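Local coordinates for possible adenyl cyclase-associated protein (Cryptosporidium parvum, PDB 2B0R) that probably binds and sequesters monomeric actin, as expected of the C-terminal domain of a cyclase-associated protein, at residues A[63-69]-A[84-89]; A[90-96]-A[108-114]; A[101-107]-A[120-126]. All blocks are in the same frame, centred on the assembly; numbering follows the deposited sequence.

All three contacts join neighbouring coils of one right-handed parallel beta-helix. Contact 1 and contact 3 lie in the same sheet, where strands 84-87 and 102-106 are neighbours bonded through Ile85. Contact 2 belongs to the other sheet and follows contact 1 directly in the chain. Contact 1 sits farthest from the chain centre and is the most exposed: its pairing includes an edge strand of its sheet, 64-66, and its side-chain contacts are partly polar. Contacts 2 and 3 are more buried. Their apolar side chains meet in the interior, with Ile94 against Val106 and Ile96 against Phe104. Contact 2 changes register between its two bridged parts, at a turn held by polar groups; contact 3 pairs five residues without a break.

Contact 1: A[63-69]-A[84-89]; sequences PITLSEG and RIIVEQ
The side chain of Ile86 overlaps that of Thr65, its partner in a parallel strand pair. Thr65 OG1 lies 3.5 Å from Ile86 CD1. The same methyl also reaches Pro63, 3.8 Å from its CB. Ile86 keeps CG1 beside its backbone N and is extended beyond it (chi2 178°), which carries CD1 back toward the start of the strand and across to the proline. Thr65 turns its methyl the other way. Its CG2 lies 3.8 Å from Glu88 CG, where the two side chains cross obliquely.

Ile64, Leu66, Ile85 and Val87 point to the other face. There Ile64 and Leu66 touch Val45 of strand 44-48, and Ile85 touches Phe104.

Four backbone hydrogen bonds join the segments. Ile64 N donates to Arg84 O, and Ile86 N returns a bond to Ile64 O. Leu66 N then donates to Ile86 O, and Glu88 N to Leu66 O at 2.8 Å. Past the strand ends, Gln89 bends at chi2 (-55°) and its NE2 donates to Ser67 O at 3.2 Å. This donor sits well above the carbonyl plane. Glu68 OE2 hydrogen-bonds Tyr52 OH.

Polar links thus run mainly through the backbone. The face with Thr65 and Ile86, flanked by the exposed Glu88, suits the outside of a parallel beta-helix, and the apolar face suits its interior.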
loop_
_atom_site.group_PDB
_atom_site.type_symbol
_atom_site.label_atom_id
_atom_site.label_comp_id
_atom_site.label_asym_id
_atom_site.label_seq_id
_atom_site.Cartn_x
_atom_site.Cartn_y
_atom_site.Cartn_z
ATOM N N PRO A 63 -25.802 -15.330 8.883
ATOM C CA PRO A 63 -24.408 -15.739 8.954
ATOM C C PRO A 63 -24.210 -17.108 8.331
ATOM O O PRO A 63 -25.052 -18.002 8.519
ATOM C CB PRO A 63 -24.136 -15.811 10.471
ATOM C CG PRO A 63 -25.491 -15.859 11.124
ATOM C CD PRO A 63 -26.355 -15.028 10.215
ATOM N N ILE A 64 -23.127 -17.267 7.572
ATOM C CA ILE A 64 -22.710 -18.600 7.141
ATOM C C ILE A 64 -21.743 -19.159 8.155
ATOM O O ILE A 64 -20.690 -18.550 8.407
ATOM C CB ILE A 64 -22.026 -18.597 5.792
ATOM C CG1 ILE A 64 -22.965 -18.039 4.704
ATOM C CG2 ILE A 64 -21.475 -20.004 5.476
ATOM C CD1 ILE A 64 -24.395 -18.689 4.632
ATOM N N THR A 65 -22.101 -20.309 8.732
ATOM C CA THR A 65 -21.284 -20.949 9.752
ATOM C C THR A 65 -20.651 -22.238 9.267
ATOM O O THR A 65 -21.322 -23.128 8.758
ATOM C CB THR A 65 -22.076 -21.211 11.064
ATOM O OG1 THR A 65 -22.351 -19.970 11.707
ATOM C CG2 THR A 65 -21.286 -22.066 12.034
ATOM N N LEU A 66 -19.339 -22.325 9.444
ATOM C CA LEU A 66 -18.634 -23.569 9.275
ATOM C C LEU A 66 -18.353 -24.139 10.665
ATOM O O LEU A 66 -17.552 -23.593 11.427
ATOM C CB LEU A 66 -17.361 -23.325 8.499
ATOM C CG LEU A 66 -16.605 -24.554 8.047
ATOM C CD1 LEU A 66 -17.332 -25.183 6.898
ATOM C CD2 LEU A 66 -15.179 -24.149 7.648
ATOM N N SER A 67 -19.029 -25.229 11.004
ATOM C CA SER A 67 -18.960 -25.754 12.361
ATOM C C SER A 67 -18.105 -27.018 12.492
ATOM O O SER A 67 -17.925 -27.544 13.579
ATOM C CB SER A 67 -20.365 -25.989 12.905
ATOM O OG SER A 67 -21.029 -26.923 12.096
ATOM N N GLU A 68 -17.570 -27.480 11.383
ATOM C CA GLU A 68 -16.693 -28.631 11.390
ATOM C C GLU A 68 -15.268 -28.210 10.999
ATOM O O GLU A 68 -15.037 -27.076 10.566
ATOM C CB GLU A 68 -17.235 -29.708 10.450
ATOM C CG GLU A 68 -17.242 -29.315 8.977
ATOM C CD GLU A 68 -17.603 -30.474 8.089
ATOM O OE1 GLU A 68 -18.771 -30.933 8.158
ATOM O OE2 GLU A 68 -16.728 -30.938 7.325
ATOM N N GLY A 69 -14.318 -29.123 11.160
ATOM C CA GLY A 69 -12.934 -28.862 10.797
ATOM C C GLY A 69 -11.999 -29.042 11.973
ATOM O O GLY A 69 -12.418 -29.059 13.140
ATOM N N ARG A 84 -21.991 -12.081 7.223
ATOM C CA ARG A 84 -21.245 -12.576 8.368
ATOM C C ARG A 84 -20.804 -14.007 8.018
ATOM O O ARG A 84 -21.621 -14.824 7.573
ATOM C CB ARG A 84 -22.069 -12.499 9.699
ATOM C CG ARG A 84 -21.166 -12.335 11.029
ATOM C CD ARG A 84 -21.927 -12.137 12.438
ATOM N NE ARG A 84 -21.090 -11.430 13.462
ATOM C CZ ARG A 84 -21.381 -10.232 14.031
ATOM N NH1 ARG A 84 -22.519 -9.589 13.724
ATOM N NH2 ARG A 84 -20.542 -9.673 14.930
ATOM N N ILE A 85 -19.508 -14.280 8.141
ATOM C CA ILE A 85 -18.982 -15.657 8.086
ATOM C C ILE A 85 -18.370 -16.046 9.445
ATOM O O ILE A 85 -17.743 -15.215 10.119
ATOM C CB ILE A 85 -17.949 -15.845 6.968
ATOM C CG1 ILE A 85 -18.604 -15.663 5.590
ATOM C CG2 ILE A 85 -17.298 -17.213 7.062
ATOM C CD1 ILE A 85 -18.630 -14.225 5.107
ATOM N N ILE A 86 -18.587 -17.296 9.845
ATOM C CA ILE A 86 -18.229 -17.764 11.162
ATOM C C ILE A 86 -17.566 -19.089 11.027
ATOM O O ILE A 86 -18.159 -20.040 10.501
ATOM C CB ILE A 86 -19.462 -17.965 12.064
ATOM C CG1 ILE A 86 -20.285 -16.676 12.175
ATOM C CG2 ILE A 86 -19.050 -18.421 13.455
ATOM C CD1 ILE A 86 -21.589 -16.815 13.042
ATOM N N VAL A 87 -16.338 -19.164 11.521
ATOM C CA VAL A 87 -15.591 -20.419 11.539
ATOM C C VAL A 87 -15.493 -20.893 12.988
ATOM O O VAL A 87 -14.956 -20.203 13.848
ATOM C CB VAL A 87 -14.199 -20.253 10.836
ATOM C CG1 VAL A 87 -13.400 -21.520 10.886
ATOM C CG2 VAL A 87 -14.410 -19.858 9.398
ATOM N N GLU A 88 -16.064 -22.050 13.281
ATOM C CA GLU A 88 -16.151 -22.489 14.671
ATOM C C GLU A 88 -14.862 -23.116 15.169
ATOM O O GLU A 88 -14.424 -22.841 16.281
ATOM C CB GLU A 88 -17.330 -23.424 14.875
ATOM C CG GLU A 88 -18.648 -22.696 14.713
ATOM C CD GLU A 88 -19.843 -23.340 15.447
ATOM O OE1 GLU A 88 -19.875 -24.590 15.650
ATOM O OE2 GLU A 88 -20.759 -22.562 15.791
ATOM N N GLN A 89 -14.255 -23.959 14.348
ATOM C CA GLN A 89 -13.076 -24.662 14.772
ATOM C C GLN A 89 -11.817 -23.853 14.529
ATOM O O GLN A 89 -11.744 -23.017 13.609
ATOM C CB GLN A 89 -12.961 -26.005 14.050
ATOM C CG GLN A 89 -14.171 -26.917 14.172
ATOM C CD GLN A 89 -14.557 -27.200 15.595
ATOM O OE1 GLN A 89 -13.723 -27.543 16.421
ATOM N NE2 GLN A 89 -15.829 -27.058 15.889
#

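Contact 2: A[90-96]-A[108-114]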
loop_
_atom_site.group_PDB
_atom_site.type_symbol
_atom_site.label_atom_id
_atom_site.label_comp_id
_atom_site.label_asym_id
_atom_site.label_seq_id
_atom_site.Cartn_x
_atom_site.Cartn_y
_atom_site.Cartn_z
ATOM N N LYS A 90 -10.829 -24.099 15.384
ATOM C CA LYS A 90 -9.455 -23.749 15.088
ATOM C C LYS A 90 -9.012 -24.606 13.910
ATOM O O LYS A 90 -9.198 -25.832 13.892
ATOM C CB LYS A 90 -8.551 -23.966 16.307
ATOM C CG LYS A 90 -7.196 -23.301 16.198
ATOM C CD LYS A 90 -6.511 -23.212 17.534
ATOM C CE LYS A 90 -5.064 -22.831 17.374
ATOM N NZ LYS A 90 -4.317 -22.864 18.687
ATOM N N VAL A 91 -8.469 -23.932 12.912
ATOM C CA VAL A 91 -7.998 -24.562 11.692
ATOM C C VAL A 91 -6.533 -24.217 11.506
ATOM O O VAL A 91 -5.954 -23.428 12.281
ATOM C CB VAL A 91 -8.801 -24.048 10.477
ATOM C CG1 VAL A 91 -10.199 -24.615 10.498
ATOM C CG2 VAL A 91 -8.881 -22.533 10.511
ATOM N N ASN A 92 -5.928 -24.769 10.462
ATOM C CA ASN A 92 -4.533 -24.466 10.193
ATOM C C ASN A 92 -4.272 -22.991 9.943
ATOM O O ASN A 92 -3.389 -22.374 10.564
ATOM C CB ASN A 92 -4.011 -25.262 9.001
ATOM C CG ASN A 92 -2.521 -25.164 8.881
ATOM O OD1 ASN A 92 -2.015 -24.465 8.032
ATOM N ND2 ASN A 92 -1.820 -25.803 9.781
ATOM N N SER A 93 -5.042 -22.448 9.011
ATOM C CA SER A 93 -4.856 -21.112 8.510
ATOM C C SER A 93 -6.090 -20.772 7.718
ATOM O O SER A 93 -6.870 -21.652 7.352
ATOM C CB SER A 93 -3.626 -21.057 7.591
ATOM O OG SER A 93 -3.819 -21.868 6.435
ATOM N N ILE A 94 -6.264 -19.507 7.425
ATOM C CA ILE A 94 -7.406 -19.086 6.666
ATOM C C ILE A 94 -6.930 -18.109 5.596
ATOM O O ILE A 94 -6.115 -17.227 5.876
ATOM C CB ILE A 94 -8.449 -18.358 7.578
ATOM C CG1 ILE A 94 -8.943 -19.277 8.702
ATOM C CG2 ILE A 94 -9.608 -17.797 6.727
ATOM C CD1 ILE A 94 -9.901 -18.584 9.718
ATOM N N PHE A 95 -7.459 -18.255 4.392
ATOM C CA PHE A 95 -7.147 -17.364 3.287
ATOM C C PHE A 95 -8.446 -16.628 2.870
ATOM O O PHE A 95 -9.454 -17.281 2.586
ATOM C CB PHE A 95 -6.518 -18.183 2.121
ATOM C CG PHE A 95 -6.207 -17.369 0.884
ATOM C CD1 PHE A 95 -5.245 -16.351 0.915
ATOM C CD2 PHE A 95 -6.863 -17.627 -0.324
ATOM C CE1 PHE A 95 -4.944 -15.593 -0.230
ATOM C CE2 PHE A 95 -6.560 -16.875 -1.489
ATOM C CZ PHE A 95 -5.598 -15.856 -1.432
ATOM N N ILE A 96 -8.428 -15.287 2.864
ATOM C CA ILE A 96 -9.618 -14.491 2.499
ATOM C C ILE A 96 -9.297 -13.571 1.342
ATOM O O ILE A 96 -8.438 -12.697 1.447
ATOM C CB ILE A 96 -10.132 -13.645 3.660
ATOM C CG1 ILE A 96 -10.537 -14.529 4.851
ATOM C CG2 ILE A 96 -11.307 -12.820 3.224
ATOM C CD1 ILE A 96 -10.574 -13.764 6.186
ATOM N N GLY A 108 -9.479 -19.612 16.023
ATOM C CA GLY A 108 -8.118 -19.196 15.826
ATOM C C GLY A 108 -7.464 -19.992 14.729
ATOM O O GLY A 108 -8.108 -20.808 14.073
ATOM N N VAL A 109 -6.167 -19.760 14.534
ATOM C CA VAL A 109 -5.381 -20.544 13.557
ATOM C C VAL A 109 -4.023 -21.017 14.098
ATOM O O VAL A 109 -3.450 -20.427 14.988
ATOM C CB VAL A 109 -5.191 -19.764 12.231
ATOM C CG1 VAL A 109 -6.545 -19.454 11.612
ATOM C CG2 VAL A 109 -4.474 -18.484 12.467
ATOM N N ILE A 110 -3.528 -22.113 13.561
ATOM C CA ILE A 110 -2.204 -22.582 13.867
ATOM C C ILE A 110 -1.186 -21.555 13.360
ATOM O O ILE A 110 -0.262 -21.151 14.083
ATOM C CB ILE A 110 -1.957 -24.000 13.241
ATOM C CG1 ILE A 110 -2.819 -25.067 13.953
ATOM C CG2 ILE A 110 -0.431 -24.385 13.260
ATOM C CD1 ILE A 110 -2.413 -25.302 15.423
ATOM N N SER A 111 -1.353 -21.096 12.133
ATOM C CA SER A 111 -0.344 -20.177 11.616
ATOM C C SER A 111 -0.916 -18.808 11.314
ATOM O O SER A 111 -0.781 -17.881 12.134
ATOM C CB SER A 111 0.414 -20.782 10.427
ATOM O OG SER A 111 -0.506 -21.364 9.537
ATOM N N SER A 112 -1.586 -18.654 10.179
ATOM C CA SER A 112 -1.934 -17.307 9.792
ATOM C C SER A 112 -3.309 -17.110 9.137
ATOM O O SER A 112 -3.924 -18.054 8.655
ATOM C CB SER A 112 -0.837 -16.772 8.877
ATOM O OG SER A 112 -0.988 -17.358 7.608
ATOM N N ILE A 113 -3.776 -15.864 9.133
ATOM C CA ILE A 113 -4.886 -15.493 8.271
ATOM C C ILE A 113 -4.370 -14.521 7.250
ATOM O O ILE A 113 -3.692 -13.540 7.572
ATOM C CB ILE A 113 -6.063 -14.859 9.053
ATOM C CG1 ILE A 113 -6.655 -15.887 10.028
ATOM C CG2 ILE A 113 -7.137 -14.295 8.060
ATOM C CD1 ILE A 113 -7.401 -15.280 11.129
ATOM N N GLU A 114 -4.699 -14.799 6.017
ATOM C CA GLU A 114 -4.200 -14.059 4.915
ATOM C C GLU A 114 -5.362 -13.308 4.299
ATOM O O GLU A 114 -6.389 -13.917 3.890
ATOM C CB GLU A 114 -3.628 -15.043 3.918
ATOM C CG GLU A 114 -2.606 -14.495 2.954
ATOM C CD GLU A 114 -1.852 -15.633 2.249
ATOM O OE1 GLU A 114 -1.548 -15.485 1.040
ATOM O OE2 GLU A 114 -1.586 -16.685 2.910
#
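The Phe95 ring meets Glu114 at its edge: Glu114 CB lies in the ring plane, 3.7 Å from Phe95 CD1. The two residues sit on neighbouring coils of a right-handed parallel beta-helix. Phe95 holds CG opposite its backbone N (chi1 177°), and the end of its side chain comes nearer to Glu114. The two side chains run at a slant to each other, with OE1 of Glu114 3.6 Å from Phe95 CE1. The carboxylate plane is turned 73° from that of the ring, so the two do not stack. Phe95 also touches Ser76 of the strand on its other side. The second flat group, the Asn92 amide, brings ND2 to 3.9 Å from Ile110 CB, the two side chains crossing at about a right angle.

Ile94 and Ile113 point to the interior of the helix, where Ile96 is also buried. Ile94 CB packs on Ile113 CG1. Ile96 and Ile113 lie side by side, with Ile96 CD1 4.0 Å from Ile113 CG2. Val109 joins them from the turn, its CG1 3.8 Å from Ile94 CG1. Ile94 and Ile96 also touch Val106 and Phe104 of the facing sheet.

Backbone bonds run from Ile94 N to Ser112 O, Glu114 N to Ile94 O and Ile96 N to Glu114 O. Before them, Val91 pairs with Val109, and Ile110 N donates to Val91 O. The register shifts by one between the two pairings, since 108-114 holds an extra residue at the turn. There Ser111 grips Asn92 O twice. Its N donates at 2.9 Å nearly along the C=O axis, while its OG donates at 3.2 Å from above the carbonyl plane.

Contact 3: A[101-107]-A[120-126]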
loop_
_atom_site.group_PDB
_atom_site.type_symbol
_atom_site.label_atom_id
_atom_site.label_comp_id
_atom_site.label_asym_id
_atom_site.label_seq_id
_atom_site.Cartn_x
_atom_site.Cartn_y
_atom_site.Cartn_z
ATOM N N GLY A 101 -17.137 -5.519 2.485
ATOM C CA GLY A 101 -18.076 -5.295 3.571
ATOM C C GLY A 101 -18.504 -6.614 4.158
ATOM O O GLY A 101 -19.704 -6.907 4.224
ATOM N N CYS A 102 -17.528 -7.445 4.530
ATOM C CA CYS A 102 -17.835 -8.712 5.214
ATOM C C CYS A 102 -17.413 -8.651 6.659
ATOM O O CYS A 102 -16.612 -7.782 7.028
ATOM C CB CYS A 102 -17.162 -9.870 4.528
ATOM S SG CYS A 102 -18.044 -10.369 3.079
ATOM N N ILE A 103 -17.989 -9.539 7.476
ATOM C CA ILE A 103 -17.610 -9.703 8.888
ATOM C C ILE A 103 -17.263 -11.144 9.093
ATOM O O ILE A 103 -17.996 -12.038 8.632
ATOM C CB ILE A 103 -18.736 -9.324 9.849
ATOM C CG1 ILE A 103 -19.113 -7.839 9.681
ATOM C CG2 ILE A 103 -18.333 -9.611 11.318
ATOM C CD1 ILE A 103 -20.483 -7.467 10.296
ATOM N N PHE A 104 -16.136 -11.384 9.757
ATOM C CA PHE A 104 -15.694 -12.741 10.011
ATOM C C PHE A 104 -15.557 -12.939 11.499
ATOM O O PHE A 104 -14.941 -12.110 12.174
ATOM C CB PHE A 104 -14.345 -13.024 9.317
ATOM C CG PHE A 104 -14.383 -12.856 7.824
ATOM C CD1 PHE A 104 -14.042 -11.638 7.233
ATOM C CD2 PHE A 104 -14.757 -13.898 7.009
ATOM C CE1 PHE A 104 -14.084 -11.481 5.849
ATOM C CE2 PHE A 104 -14.809 -13.746 5.646
ATOM C CZ PHE A 104 -14.475 -12.539 5.064
ATOM N N LEU A 105 -16.124 -14.022 12.022
ATOM C CA LEU A 105 -15.818 -14.429 13.375
ATOM C C LEU A 105 -15.103 -15.725 13.267
ATOM O O LEU A 105 -15.561 -16.628 12.587
ATOM C CB LEU A 105 -17.077 -14.576 14.227
ATOM C CG LEU A 105 -16.877 -14.828 15.739
ATOM C CD1 LEU A 105 -16.618 -13.544 16.513
ATOM C CD2 LEU A 105 -18.103 -15.534 16.339
ATOM N N VAL A 106 -13.949 -15.817 13.915
ATOM C CA VAL A 106 -13.135 -17.034 13.859
ATOM C C VAL A 106 -12.683 -17.460 15.240
ATOM O O VAL A 106 -12.607 -16.652 16.183
ATOM C CB VAL A 106 -11.895 -16.894 12.912
ATOM C CG1 VAL A 106 -12.309 -16.497 11.495
ATOM C CG2 VAL A 106 -10.870 -15.938 13.471
ATOM N N ASN A 107 -12.411 -18.744 15.369
ATOM C CA ASN A 107 -11.829 -19.274 16.584
ATOM C C ASN A 107 -10.338 -18.849 16.678
ATOM O O ASN A 107 -9.986 -17.847 17.334
ATOM C CB ASN A 107 -11.984 -20.781 16.585
ATOM C CG ASN A 107 -11.547 -21.408 17.874
ATOM O OD1 ASN A 107 -10.798 -20.825 18.649
ATOM N ND2 ASN A 107 -11.991 -22.614 18.102
ATOM N N ASP A 120 -13.419 -3.120 3.291
ATOM C CA ASP A 120 -14.427 -3.011 4.319
ATOM C C ASP A 120 -14.609 -4.362 5.040
ATOM O O ASP A 120 -15.651 -5.003 4.956
ATOM C CB ASP A 120 -15.734 -2.467 3.693
ATOM C CG ASP A 120 -16.829 -2.185 4.726
ATOM O OD1 ASP A 120 -16.510 -1.707 5.841
ATOM O OD2 ASP A 120 -18.022 -2.437 4.395
ATOM N N ILE A 121 -13.585 -4.771 5.767
ATOM C CA ILE A 121 -13.562 -6.110 6.374
ATOM C C ILE A 121 -13.430 -6.019 7.885
ATOM O O ILE A 121 -12.645 -5.218 8.396
ATOM C CB ILE A 121 -12.428 -6.977 5.763
ATOM C CG1 ILE A 121 -12.641 -7.093 4.257
ATOM C CG2 ILE A 121 -12.386 -8.358 6.380
ATOM C CD1 ILE A 121 -13.973 -7.815 3.878
ATOM N N LYS A 122 -14.206 -6.819 8.596
ATOM C CA LYS A 122 -14.103 -6.854 10.045
ATOM C C LYS A 122 -13.819 -8.260 10.435
ATOM O O LYS A 122 -14.596 -9.156 10.092
ATOM C CB LYS A 122 -15.401 -6.415 10.700
ATOM C CG LYS A 122 -15.792 -4.954 10.429
ATOM C CD LYS A 122 -16.917 -4.558 11.366
ATOM C CE LYS A 122 -16.870 -3.077 11.706
ATOM N NZ LYS A 122 -17.319 -2.291 10.546
ATOM N N LEU A 123 -12.698 -8.481 11.118
ATOM C CA LEU A 123 -12.377 -9.803 11.548
ATOM C C LEU A 123 -12.235 -9.843 13.067
ATOM O O LEU A 123 -11.524 -9.010 13.649
ATOM C CB LEU A 123 -11.093 -10.292 10.866
ATOM C CG LEU A 123 -10.457 -11.575 11.453
ATOM C CD1 LEU A 123 -10.895 -12.801 10.694
ATOM C CD2 LEU A 123 -8.987 -11.482 11.368
ATOM N N GLN A 124 -12.906 -10.810 13.693
ATOM C CA GLN A 124 -12.798 -11.024 15.116
ATOM C C GLN A 124 -12.453 -12.462 15.424
ATOM O O GLN A 124 -12.957 -13.374 14.787
ATOM C CB GLN A 124 -14.095 -10.639 15.829
ATOM C CG GLN A 124 -14.100 -10.989 17.342
ATOM C CD GLN A 124 -15.188 -10.261 18.139
ATOM O OE1 GLN A 124 -16.270 -10.003 17.633
ATOM N NE2 GLN A 124 -14.885 -9.927 19.391
ATOM N N MET A 125 -11.597 -12.648 16.418
ATOM C CA MET A 125 -11.176 -13.959 16.854
ATOM C C MET A 125 -11.601 -14.163 18.302
ATOM O O MET A 125 -11.636 -13.217 19.071
ATOM C CB MET A 125 -9.648 -14.063 16.744
ATOM C CG MET A 125 -8.929 -13.191 17.759
ATOM S SD MET A 125 -7.141 -13.041 17.602
ATOM C CE MET A 125 -7.012 -11.916 16.205
ATOM N N THR A 126 -11.905 -15.397 18.681
ATOM C CA THR A 126 -12.141 -15.685 20.106
ATOM C C THR A 126 -10.951 -16.370 20.721
ATOM O O THR A 126 -10.843 -16.429 21.951
ATOM C CB THR A 126 -13.313 -16.623 20.351
ATOM O OG1 THR A 126 -13.075 -17.845 19.648
ATOM C CG2 THR A 126 -14.617 -16.007 19.908
#
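Phe104 and Ile121 meet in the apolar centre: Ile121 CG2 lies at the ring edge, in its plane, 3.6 Å from Phe104 CE1. With CG opposite the backbone N (chi1 167°), Leu123 brings CD1 toward strand 102-106, 3.7 Å from Phe104 CB and 4.0 Å from Val106 CG1. Beyond the ring, Ile121 CD1 rests 3.8 Å from Cys102 CB.

Between the strands, backbone bonds alternate from Lys122 N to Cys102 O, Phe104 N to Lys122 O, Gln124 N to Phe104 O and Val106 N to Gln124 O.

On the outer face Leu105 and Gln124 lie side by side, with Leu105 CD1 3.7 Å from Gln124 CG. Ile103 and Lys122 are paired in the same way. Lys122 and Gln124 both touch Tyr143 on the following strand.

At the polar end Thr126 N donates to Val106 O at 2.9 Å, with a weak bond to Asn107 O. Asn107 ND2 bonds Glu88 O, tying the turn to the coil before.

Apolar residues stacked inward in register, with a mixed outer face of Ile103, Leu105, Lys122 and Gln124, fit the right-handed parallel beta-helix of the cyclase-associated protein C-terminal domain.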